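Local coordinates for protein CG14216 (Drosophila melanogaster, PDB 3P9Y) that probably removes phosphate from serine residues in the C-terminal domain of RNA polymerase II, and so plays a part in RNA processing and termination, at residues A[25-30]-A[35-40]; A[111-116]-A[157-162]; A[19-24]-A[150-155]. The protein carries 2 engineered substitutions. All coordinates share one frame; numbering follows the deposited sequence.

Interaction 1: A[25-30]-A[35-40]; sequences EAHNFL and FNVRSY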
loop_
_atom_site.group_PDB
_atom_site.type_symbol
_atom_site.label_atom_id
_atom_site.label_comp_id
_atom_site.label_asym_id
_atom_site.label_seq_id
_atom_site.Cartn_x
_atom_site.Cartn_y
_atom_site.Cartn_z
ATOM N N GLU A 25 0.407 -5.667 3.883
ATOM C CA GLU A 25 -0.460 -5.914 5.022
ATOM C C GLU A 25 -1.846 -5.344 4.713
ATOM O O GLU A 25 -2.868 -6.003 4.937
ATOM C CB GLU A 25 0.125 -5.250 6.264
ATOM C CG GLU A 25 -0.455 -5.739 7.566
ATOM C CD GLU A 25 -0.028 -7.155 7.892
ATOM O OE1 GLU A 25 -0.910 -8.030 7.940
ATOM O OE2 GLU A 25 1.185 -7.398 8.083
ATOM N N ALA A 26 -1.874 -4.122 4.182
ATOM C CA ALA A 26 -3.130 -3.486 3.795
ATOM C C ALA A 26 -3.778 -4.229 2.628
ATOM O O ALA A 26 -5.001 -4.362 2.572
ATOM C CB ALA A 26 -2.901 -2.023 3.423
ATOM N N HIS A 27 -2.960 -4.696 1.691
ATOM C CA HIS A 27 -3.466 -5.425 0.536
ATOM C C HIS A 27 -4.252 -6.622 1.038
ATOM O O HIS A 27 -5.396 -6.841 0.646
ATOM C CB HIS A 27 -2.316 -5.905 -0.356
ATOM C CG HIS A 27 -2.762 -6.489 -1.667
ATOM N ND1 HIS A 27 -2.088 -6.265 -2.849
ATOM C CD2 HIS A 27 -3.813 -7.285 -1.982
ATOM C CE1 HIS A 27 -2.703 -6.893 -3.835
ATOM N NE2 HIS A 27 -3.752 -7.521 -3.335
ATOM N N ASN A 28 -3.626 -7.390 1.924
ATOM C CA ASN A 28 -4.201 -8.632 2.413
ATOM C C ASN A 28 -5.517 -8.398 3.144
ATOM O O ASN A 28 -6.509 -9.086 2.901
ATOM C CB ASN A 28 -3.212 -9.338 3.336
ATOM C CG ASN A 28 -3.758 -10.636 3.880
ATOM O OD1 ASN A 28 -3.677 -11.679 3.235
ATOM N ND2 ASN A 28 -4.331 -10.574 5.069
ATOM N N PHE A 29 -5.525 -7.409 4.028
ATOM C CA PHE A 29 -6.703 -7.118 4.830
ATOM C C PHE A 29 -7.845 -6.634 3.939
ATOM O O PHE A 29 -8.954 -7.157 4.006
ATOM C CB PHE A 29 -6.361 -6.066 5.892
ATOM C CG PHE A 29 -7.286 -6.072 7.072
ATOM C CD1 PHE A 29 -6.969 -6.791 8.216
ATOM C CD2 PHE A 29 -8.468 -5.356 7.045
ATOM C CE1 PHE A 29 -7.822 -6.794 9.310
ATOM C CE2 PHE A 29 -9.326 -5.357 8.136
ATOM C CZ PHE A 29 -9.000 -6.072 9.269
ATOM N N LEU A 30 -7.567 -5.641 3.100
ATOM C CA LEU A 30 -8.571 -5.098 2.189
ATOM C C LEU A 30 -9.190 -6.188 1.315
ATOM O O LEU A 30 -10.403 -6.214 1.125
ATOM C CB LEU A 30 -7.963 -4.009 1.298
ATOM C CG LEU A 30 -7.767 -2.642 1.961
ATOM C CD1 LEU A 30 -6.811 -1.777 1.140
ATOM C CD2 LEU A 30 -9.104 -1.931 2.167
ATOM N N PHE A 35 -12.614 -6.054 -1.003
ATOM C CA PHE A 35 -12.297 -4.937 -1.886
ATOM C C PHE A 35 -11.426 -5.337 -3.073
ATOM O O PHE A 35 -10.626 -6.264 -2.995
ATOM C CB PHE A 35 -11.626 -3.810 -1.095
ATOM C CG PHE A 35 -12.550 -3.135 -0.127
ATOM C CD1 PHE A 35 -13.448 -2.181 -0.568
ATOM C CD2 PHE A 35 -12.539 -3.472 1.214
ATOM C CE1 PHE A 35 -14.313 -1.568 0.317
ATOM C CE2 PHE A 35 -13.401 -2.862 2.102
ATOM C CZ PHE A 35 -14.287 -1.908 1.654
ATOM N N ASN A 36 -11.618 -4.628 -4.180
ATOM C CA ASN A 36 -10.746 -4.724 -5.343
ATOM C C ASN A 36 -9.498 -3.888 -5.088
ATOM O O ASN A 36 -9.528 -2.673 -5.242
ATOM C CB ASN A 36 -11.484 -4.205 -6.579
ATOM C CG ASN A 36 -10.604 -4.158 -7.822
ATOM O OD1 ASN A 36 -9.461 -4.612 -7.814
ATOM N ND2 ASN A 36 -11.145 -3.605 -8.899
ATOM N N VAL A 37 -8.407 -4.531 -4.689
ATOM C CA VAL A 37 -7.222 -3.796 -4.264
ATOM C C VAL A 37 -5.955 -4.276 -4.972
ATOM O O VAL A 37 -5.779 -5.472 -5.221
ATOM C CB VAL A 37 -7.045 -3.888 -2.723
ATOM C CG1 VAL A 37 -7.001 -5.348 -2.269
ATOM C CG2 VAL A 37 -5.797 -3.133 -2.268
ATOM N N ARG A 38 -5.086 -3.324 -5.306
ATOM C CA ARG A 38 -3.755 -3.609 -5.838
ATOM C C ARG A 38 -2.752 -2.821 -5.012
ATOM O O ARG A 38 -3.120 -1.846 -4.369
ATOM C CB ARG A 38 -3.654 -3.208 -7.315
ATOM C CG ARG A 38 -4.559 -4.006 -8.235
ATOM C CD ARG A 38 -4.300 -3.681 -9.698
ATOM N NE ARG A 38 -4.995 -4.600 -10.598
ATOM C CZ ARG A 38 -6.270 -4.481 -10.958
ATOM N NH1 ARG A 38 -7.011 -3.478 -10.496
ATOM N NH2 ARG A 38 -6.807 -5.369 -11.786
ATOM N N SER A 39 -1.492 -3.242 -5.010
ATOM C CA SER A 39 -0.482 -2.582 -4.187
ATOM C C SER A 39 0.787 -2.287 -4.972
ATOM O O SER A 39 1.120 -2.995 -5.919
ATOM C CB SER A 39 -0.138 -3.438 -2.966
ATOM O OG SER A 39 0.322 -4.720 -3.354
ATOM N N TYR A 40 1.497 -1.243 -4.551
ATOM C CA TYR A 40 2.721 -0.816 -5.217
ATOM C C TYR A 40 3.685 -0.151 -4.234
ATOM O O TYR A 40 3.307 0.197 -3.117
ATOM C CB TYR A 40 2.386 0.173 -6.338
ATOM C CG TYR A 40 1.355 -0.338 -7.309
ATOM C CD1 TYR A 40 1.728 -1.096 -8.409
ATOM C CD2 TYR A 40 0.008 -0.072 -7.122
ATOM C CE1 TYR A 40 0.786 -1.575 -9.298
ATOM C CE2 TYR A 40 -0.941 -0.544 -8.005
ATOM C CZ TYR A 40 -0.547 -1.295 -9.092
ATOM O OH TYR A 40 -1.489 -1.770 -9.974
#
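His-27 and Ser-39 meet at one end of this helix-on-strand contact, Leu-30 and Phe-35 at the other, and Val-37 fills the middle. The two segments run almost exactly antiparallel (172°), with their axes 8.2 Å apart. The apolar half is the tight one. Leu-30 CD1 lies 3.8 Å from Val-37 CG2, the two side chains crossing at about a right angle, while Leu-30 CD2 rests 3.9 Å from Phe-35 CD2. Backbone reinforces this end: Phe-35 N gives a hydrogen bond to Leu-30 O (3.1 Å), and the same carbonyl oxygen lies in plane at the edge of the Phe-35 ring. Helix 149-167 covers this side, touching both Leu-30 and Phe-35. The His-27 end is polar instead: the histidine is only partly buried, and toward Arg-38, which points away from the helix, the contact thins out. With CG anti to the backbone N (chi1 -172°), the His-27 imidazole reaches over the strand, its CD2 3.7 Å from Val-37 CG1 and one ring face above Val-37 C. Its ND1 forms a nearly straight hydrogen bond (173°) with Ser-39 OG at 2.9 Å, the oxygen lying in the ring plane, so the imidazole is held against rotation. Ser-39 is buried, and its OG is also bonded to Lys-96 NZ. Replacing His-27 with an alanine would probably leave Ser-39 OG without its imidazole mate and uncover the Val-37 backbone beneath the ring. Packing a helix antiparallel along the strand that follows it, with side chains from both closing the interface, is the mark of a beta-alpha-beta unit, here strand 11-16, helix 22-32 and strand 36-41 of the LMW PTP-like fold.

Interaction 2: A[111-116]-A[157-162]; sequences IIVTVE and FVITDM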
loop_
_atom_site.group_PDB
_atom_site.type_symbol
_atom_site.label_atom_id
_atom_site.label_comp_id
_atom_site.label_asym_id
_atom_site.label_seq_id
_atom_site.Cartn_x
_atom_site.Cartn_y
_atom_site.Cartn_z
ATOM N N ILE A 111 -9.410 5.267 -5.718
ATOM C CA ILE A 111 -8.743 5.718 -4.498
ATOM C C ILE A 111 -7.343 5.125 -4.401
ATOM O O ILE A 111 -7.152 3.926 -4.593
ATOM C CB ILE A 111 -9.529 5.322 -3.232
ATOM C CG1 ILE A 111 -10.950 5.894 -3.280
ATOM C CG2 ILE A 111 -8.805 5.813 -1.987
ATOM C CD1 ILE A 111 -11.806 5.532 -2.065
ATOM N N ILE A 112 -6.368 5.974 -4.102
ATOM C CA ILE A 112 -5.003 5.529 -3.876
ATOM C C ILE A 112 -4.590 5.936 -2.469
ATOM O O ILE A 112 -4.527 7.117 -2.157
ATOM C CB ILE A 112 -4.034 6.165 -4.894
ATOM C CG1 ILE A 112 -4.481 5.836 -6.323
ATOM C CG2 ILE A 112 -2.610 5.684 -4.644
ATOM C CD1 ILE A 112 -3.634 6.494 -7.405
ATOM N N VAL A 113 -4.326 4.959 -1.612
ATOM C CA VAL A 113 -3.885 5.245 -0.253
ATOM C C VAL A 113 -2.362 5.129 -0.181
ATOM O O VAL A 113 -1.797 4.147 -0.642
ATOM C CB VAL A 113 -4.531 4.269 0.758
ATOM C CG1 VAL A 113 -4.110 4.612 2.182
ATOM C CG2 VAL A 113 -6.055 4.293 0.622
ATOM N N THR A 114 -1.702 6.139 0.374
ATOM C CA THR A 114 -0.266 6.071 0.627
ATOM C C THR A 114 -0.034 6.027 2.130
ATOM O O THR A 114 -0.898 6.430 2.908
ATOM C CB THR A 114 0.495 7.272 0.013
ATOM O OG1 THR A 114 -0.018 8.499 0.549
ATOM C CG2 THR A 114 0.348 7.280 -1.500
ATOM N N VAL A 115 1.131 5.535 2.538
ATOM C CA VAL A 115 1.374 5.239 3.948
ATOM C C VAL A 115 2.417 6.160 4.587
ATOM O O VAL A 115 2.805 5.964 5.737
ATOM C CB VAL A 115 1.776 3.760 4.141
ATOM C CG1 VAL A 115 0.662 2.854 3.653
ATOM C CG2 VAL A 115 3.071 3.447 3.407
ATOM N N GLU A 116 2.859 7.166 3.845
ATOM C CA GLU A 116 3.695 8.226 4.406
ATOM C C GLU A 116 3.847 9.344 3.384
ATOM O O GLU A 116 3.712 9.116 2.187
ATOM C CB GLU A 116 5.069 7.701 4.848
ATOM C CG GLU A 116 5.950 7.161 3.736
ATOM C CD GLU A 116 7.365 6.851 4.232
ATOM O OE1 GLU A 116 7.765 5.669 4.233
ATOM O OE2 GLU A 116 8.073 7.793 4.643
ATOM N N PHE A 157 -5.839 -2.158 9.464
ATOM C CA PHE A 157 -7.133 -1.968 10.104
ATOM C C PHE A 157 -7.653 -0.554 9.861
ATOM O O PHE A 157 -8.818 -0.368 9.533
ATOM C CB PHE A 157 -7.032 -2.204 11.615
ATOM C CG PHE A 157 -7.259 -3.634 12.030
ATOM C CD1 PHE A 157 -8.540 -4.088 12.335
ATOM C CD2 PHE A 157 -6.195 -4.517 12.137
ATOM C CE1 PHE A 157 -8.758 -5.406 12.730
ATOM C CE2 PHE A 157 -6.399 -5.831 12.532
ATOM C CZ PHE A 157 -7.683 -6.279 12.830
ATOM N N VAL A 158 -6.792 0.443 10.040
ATOM C CA VAL A 158 -7.223 1.836 9.954
ATOM C C VAL A 158 -7.571 2.216 8.518
ATOM O O VAL A 158 -8.582 2.861 8.261
ATOM C CB VAL A 158 -6.137 2.799 10.466
ATOM C CG1 VAL A 158 -6.602 4.242 10.328
ATOM C CG2 VAL A 158 -5.787 2.477 11.913
ATOM N N ILE A 159 -6.717 1.823 7.589
ATOM C CA ILE A 159 -6.943 2.102 6.186
ATOM C C ILE A 159 -8.239 1.441 5.742
ATOM O O ILE A 159 -9.001 2.012 4.964
ATOM C CB ILE A 159 -5.778 1.593 5.337
ATOM C CG1 ILE A 159 -4.567 2.507 5.536
ATOM C CG2 ILE A 159 -6.164 1.535 3.867
ATOM C CD1 ILE A 159 -3.283 1.948 4.971
ATOM N N THR A 160 -8.489 0.235 6.240
ATOM C CA THR A 160 -9.679 -0.502 5.844
ATOM C C THR A 160 -10.936 0.176 6.385
ATOM O O THR A 160 -11.937 0.266 5.683
ATOM C CB THR A 160 -9.623 -1.968 6.308
ATOM O OG1 THR A 160 -8.533 -2.630 5.657
ATOM C CG2 THR A 160 -10.916 -2.686 5.962
ATOM N N ASP A 161 -10.885 0.657 7.623
ATOM C CA ASP A 161 -11.999 1.425 8.173
ATOM C C ASP A 161 -12.284 2.642 7.303
ATOM O O ASP A 161 -13.442 2.986 7.060
ATOM C CB ASP A 161 -11.703 1.889 9.598
ATOM C CG ASP A 161 -11.689 0.749 10.595
ATOM O OD1 ASP A 161 -12.349 -0.282 10.345
ATOM O OD2 ASP A 161 -11.020 0.890 11.636
ATOM N N MET A 162 -11.225 3.292 6.835
ATOM C CA MET A 162 -11.382 4.481 6.007
ATOM C C MET A 162 -12.045 4.135 4.675
ATOM O O MET A 162 -12.970 4.818 4.243
ATOM C CB MET A 162 -10.033 5.139 5.750
ATOM C CG MET A 162 -10.154 6.415 4.948
ATOM S SD MET A 162 -8.573 7.208 4.623
ATOM C CE MET A 162 -7.854 6.076 3.434
#
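Val-113, on the middle strand of the five-stranded sheet, meets Ile-159 and Met-162 of helix 149-167 in the helix-on-sheet layering of an LMW PTP-like fold. The two branches of the valine divide the work. CG1, anti to the backbone N (chi1 -178°), lies 3.9 Å from Ile-159 CD1 and is also near the CG1 and CG2 carbons of that isoleucine; the two side chains slide past each other in opposite directions. CG2 turns to the next turn of the helix, where the terminal methyl CE of Met-162 meets it tip to tip at 3.8 Å. The methionine runs out extended from the helix and bends only at chi3 (71°), which brings CE round to the valine. Val-115, just beyond the strand, adds a looser touch, its CG1 4.3 Å from Ile-159 CD1. On the other face of the strand, Ile-112 and Thr-114 pack on helix 117-128, so the sheet is sandwiched between helices. No hydrogen bond joins the two segments: four buried side chains meet through methyl and methylene carbons alone, and shape and dispersion carry the contact.

Interaction 3: A[19-24]-A[150-155]; sequences NMNRSM and EDALMG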
loop_
_atom_site.group_PDB
_atom_site.type_symbol
_atom_site.label_atom_id
_atom_site.label_comp_id
_atom_site.label_asym_id
_atom_site.label_seq_id
_atom_site.Cartn_x
_atom_site.Cartn_y
_atom_site.Cartn_z
ATOM N N ASN A 19 6.914 -1.941 -1.493
ATOM C CA ASN A 19 5.816 -2.875 -1.731
ATOM C C ASN A 19 6.095 -4.204 -1.034
ATOM O O ASN A 19 5.915 -5.278 -1.615
ATOM C CB ASN A 19 5.611 -3.081 -3.232
ATOM C CG ASN A 19 4.347 -3.855 -3.558
ATOM O OD1 ASN A 19 3.326 -3.762 -2.878
ATOM N ND2 ASN A 19 4.416 -4.617 -4.622
ATOM N N MET A 20 6.529 -4.107 0.219
ATOM C CA MET A 20 6.967 -5.261 1.004
ATOM C C MET A 20 6.161 -5.430 2.287
ATOM O O MET A 20 5.614 -6.495 2.543
ATOM C CB MET A 20 8.441 -5.114 1.386
ATOM C CG MET A 20 9.395 -5.803 0.434
ATOM S SD MET A 20 9.253 -7.603 0.482
ATOM C CE MET A 20 10.113 -8.007 -1.031
ATOM N N ASN A 21 6.113 -4.383 3.103
ATOM C CA ASN A 21 5.504 -4.480 4.423
ATOM C C ASN A 21 4.130 -3.823 4.486
ATOM O O ASN A 21 3.110 -4.505 4.448
ATOM C CB ASN A 21 6.426 -3.855 5.473
ATOM C CG ASN A 21 5.863 -3.947 6.876
ATOM O OD1 ASN A 21 5.155 -4.895 7.218
ATOM N ND2 ASN A 21 6.184 -2.962 7.703
ATOM N N ARG A 22 4.112 -2.498 4.577
ATOM C CA ARG A 22 2.882 -1.758 4.859
ATOM C C ARG A 22 1.798 -1.933 3.796
ATOM O O ARG A 22 0.632 -2.152 4.128
ATOM C CB ARG A 22 3.208 -0.273 5.052
ATOM C CG ARG A 22 3.980 0.028 6.341
ATOM C CD ARG A 22 4.597 1.434 6.325
ATOM N NE ARG A 22 5.596 1.578 5.266
ATOM C CZ ARG A 22 6.198 2.720 4.943
ATOM N NH1 ARG A 22 5.909 3.838 5.593
ATOM N NH2 ARG A 22 7.095 2.741 3.969
ATOM N N SER A 23 2.165 -1.835 2.522
ATOM C CA SER A 23 1.176 -1.944 1.452
ATOM C C SER A 23 0.630 -3.363 1.348
ATOM O O SER A 23 -0.515 -3.564 0.964
ATOM C CB SER A 23 1.769 -1.532 0.104
ATOM O OG SER A 23 2.673 -2.507 -0.385
ATOM N N MET A 24 1.448 -4.347 1.688
ATOM C CA MET A 24 1.046 -5.741 1.544
ATOM C C MET A 24 0.155 -6.195 2.695
ATOM O O MET A 24 -0.742 -7.007 2.507
ATOM C CB MET A 24 2.280 -6.636 1.425
ATOM C CG MET A 24 3.037 -6.409 0.128
ATOM S SD MET A 24 1.981 -6.679 -1.312
ATOM C CE MET A 24 2.082 -8.464 -1.455
ATOM N N GLU A 150 4.164 -4.772 13.335
ATOM C CA GLU A 150 2.998 -4.569 14.192
ATOM C C GLU A 150 2.160 -3.384 13.713
ATOM O O GLU A 150 0.935 -3.473 13.614
ATOM C CB GLU A 150 3.412 -4.343 15.647
ATOM C CG GLU A 150 4.072 -5.538 16.314
ATOM C CD GLU A 150 5.585 -5.455 16.294
ATOM O OE1 GLU A 150 6.188 -5.375 17.387
ATOM O OE2 GLU A 150 6.178 -5.462 15.193
ATOM N N ASP A 151 2.825 -2.273 13.427
ATOM C CA ASP A 151 2.127 -1.067 13.009
ATOM C C ASP A 151 1.593 -1.200 11.586
ATOM O O ASP A 151 0.628 -0.540 11.225
ATOM C CB ASP A 151 3.037 0.154 13.141
ATOM C CG ASP A 151 3.194 0.601 14.579
ATOM O OD1 ASP A 151 2.160 0.744 15.266
ATOM O OD2 ASP A 151 4.345 0.806 15.023
ATOM N N ALA A 152 2.200 -2.068 10.785
ATOM C CA ALA A 152 1.690 -2.317 9.442
ATOM C C ALA A 152 0.305 -2.956 9.531
ATOM O O ALA A 152 -0.605 -2.606 8.779
ATOM C CB ALA A 152 2.640 -3.204 8.661
ATOM N N LEU A 153 0.141 -3.887 10.462
ATOM C CA LEU A 153 -1.155 -4.526 10.659
ATOM C C LEU A 153 -2.174 -3.523 11.195
ATOM O O LEU A 153 -3.325 -3.508 10.756
ATOM C CB LEU A 153 -1.037 -5.715 11.616
ATOM C CG LEU A 153 -2.360 -6.441 11.862
ATOM C CD1 LEU A 153 -2.884 -7.047 10.566
ATOM C CD2 LEU A 153 -2.200 -7.517 12.936
ATOM N N MET A 154 -1.748 -2.692 12.144
ATOM C CA MET A 154 -2.614 -1.662 12.707
ATOM C C MET A 154 -3.049 -0.704 11.604
ATOM O O MET A 154 -4.194 -0.279 11.555
ATOM C CB MET A 154 -1.877 -0.872 13.788
ATOM C CG MET A 154 -1.392 -1.698 14.967
ATOM S SD MET A 154 -2.707 -2.089 16.132
ATOM C CE MET A 154 -3.396 -3.595 15.430
ATOM N N GLY A 155 -2.117 -0.368 10.724
ATOM C CA GLY A 155 -2.404 0.498 9.597
ATOM C C GLY A 155 -3.418 -0.134 8.659
ATOM O O GLY A 155 -4.260 0.554 8.083
HETATM O O HOH W 1 -0.461 -0.985 6.430
#
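Asn-21 lays its carboxamide against the methyl group of Ala-152, with OD1 3.4 Å and ND2 3.7 Å from Ala-152 CB. Because CG is anti to the backbone N (chi1 -179°), the amide swings out to helix 149-167. Its polar end is held just beyond the contact, ND2 donating to Asn-147 OD1. Arg-22 meets the same methyl with the root of its chain, CG standing 4.2 Å from Ala-152 CB. The chain then bends at chi3 (-63°) and carries the guanidinium away from the helix, toward its partner Glu-116. So small a residue lets the backbones come close: Arg-22 CA and Ala-152 CA are 4.8 Å apart. A single water fastens them further, donating to Arg-22 O at 2.8 Å and to Ala-152 O at 2.9 Å, and thus bridges two carbonyls that could not bond to each other. On the side turned to the bound peptide, Met-20 N, Asn-21 N and Arg-22 NE hydrogen-bond to its modified side chain, presumably the phosphoserine. Backbone N-H groups and an arginine gathered round such a group at the start of a helix identify the phosphate-binding P-loop of the CX5R phosphatases; Asp-16 stands where the motif has its cysteine, probably one of the engineered substitutions.

In the fold
Helices 22-32 and 149-167 lie side by side on one face of the five-stranded sheet; interactions 1 and 2 set one helix each on the sheet, and interaction 3 joins the two helices at one end. Interactions 1 and 2 have centres about 9 Å apart; Phe-29 CD2 comes within 3.1 Å of Thr-160 OG1 where the helices touch. Interaction 3 lies about 10 Å from the centre of each, at the peptide-binding end. Glu-116 OE1 of interaction 2 meets Arg-22 NH1 of interaction 3 in a 2.9 Å salt bridge, a second-shell tie that probably steadies the arginine while its NE faces the bound peptide.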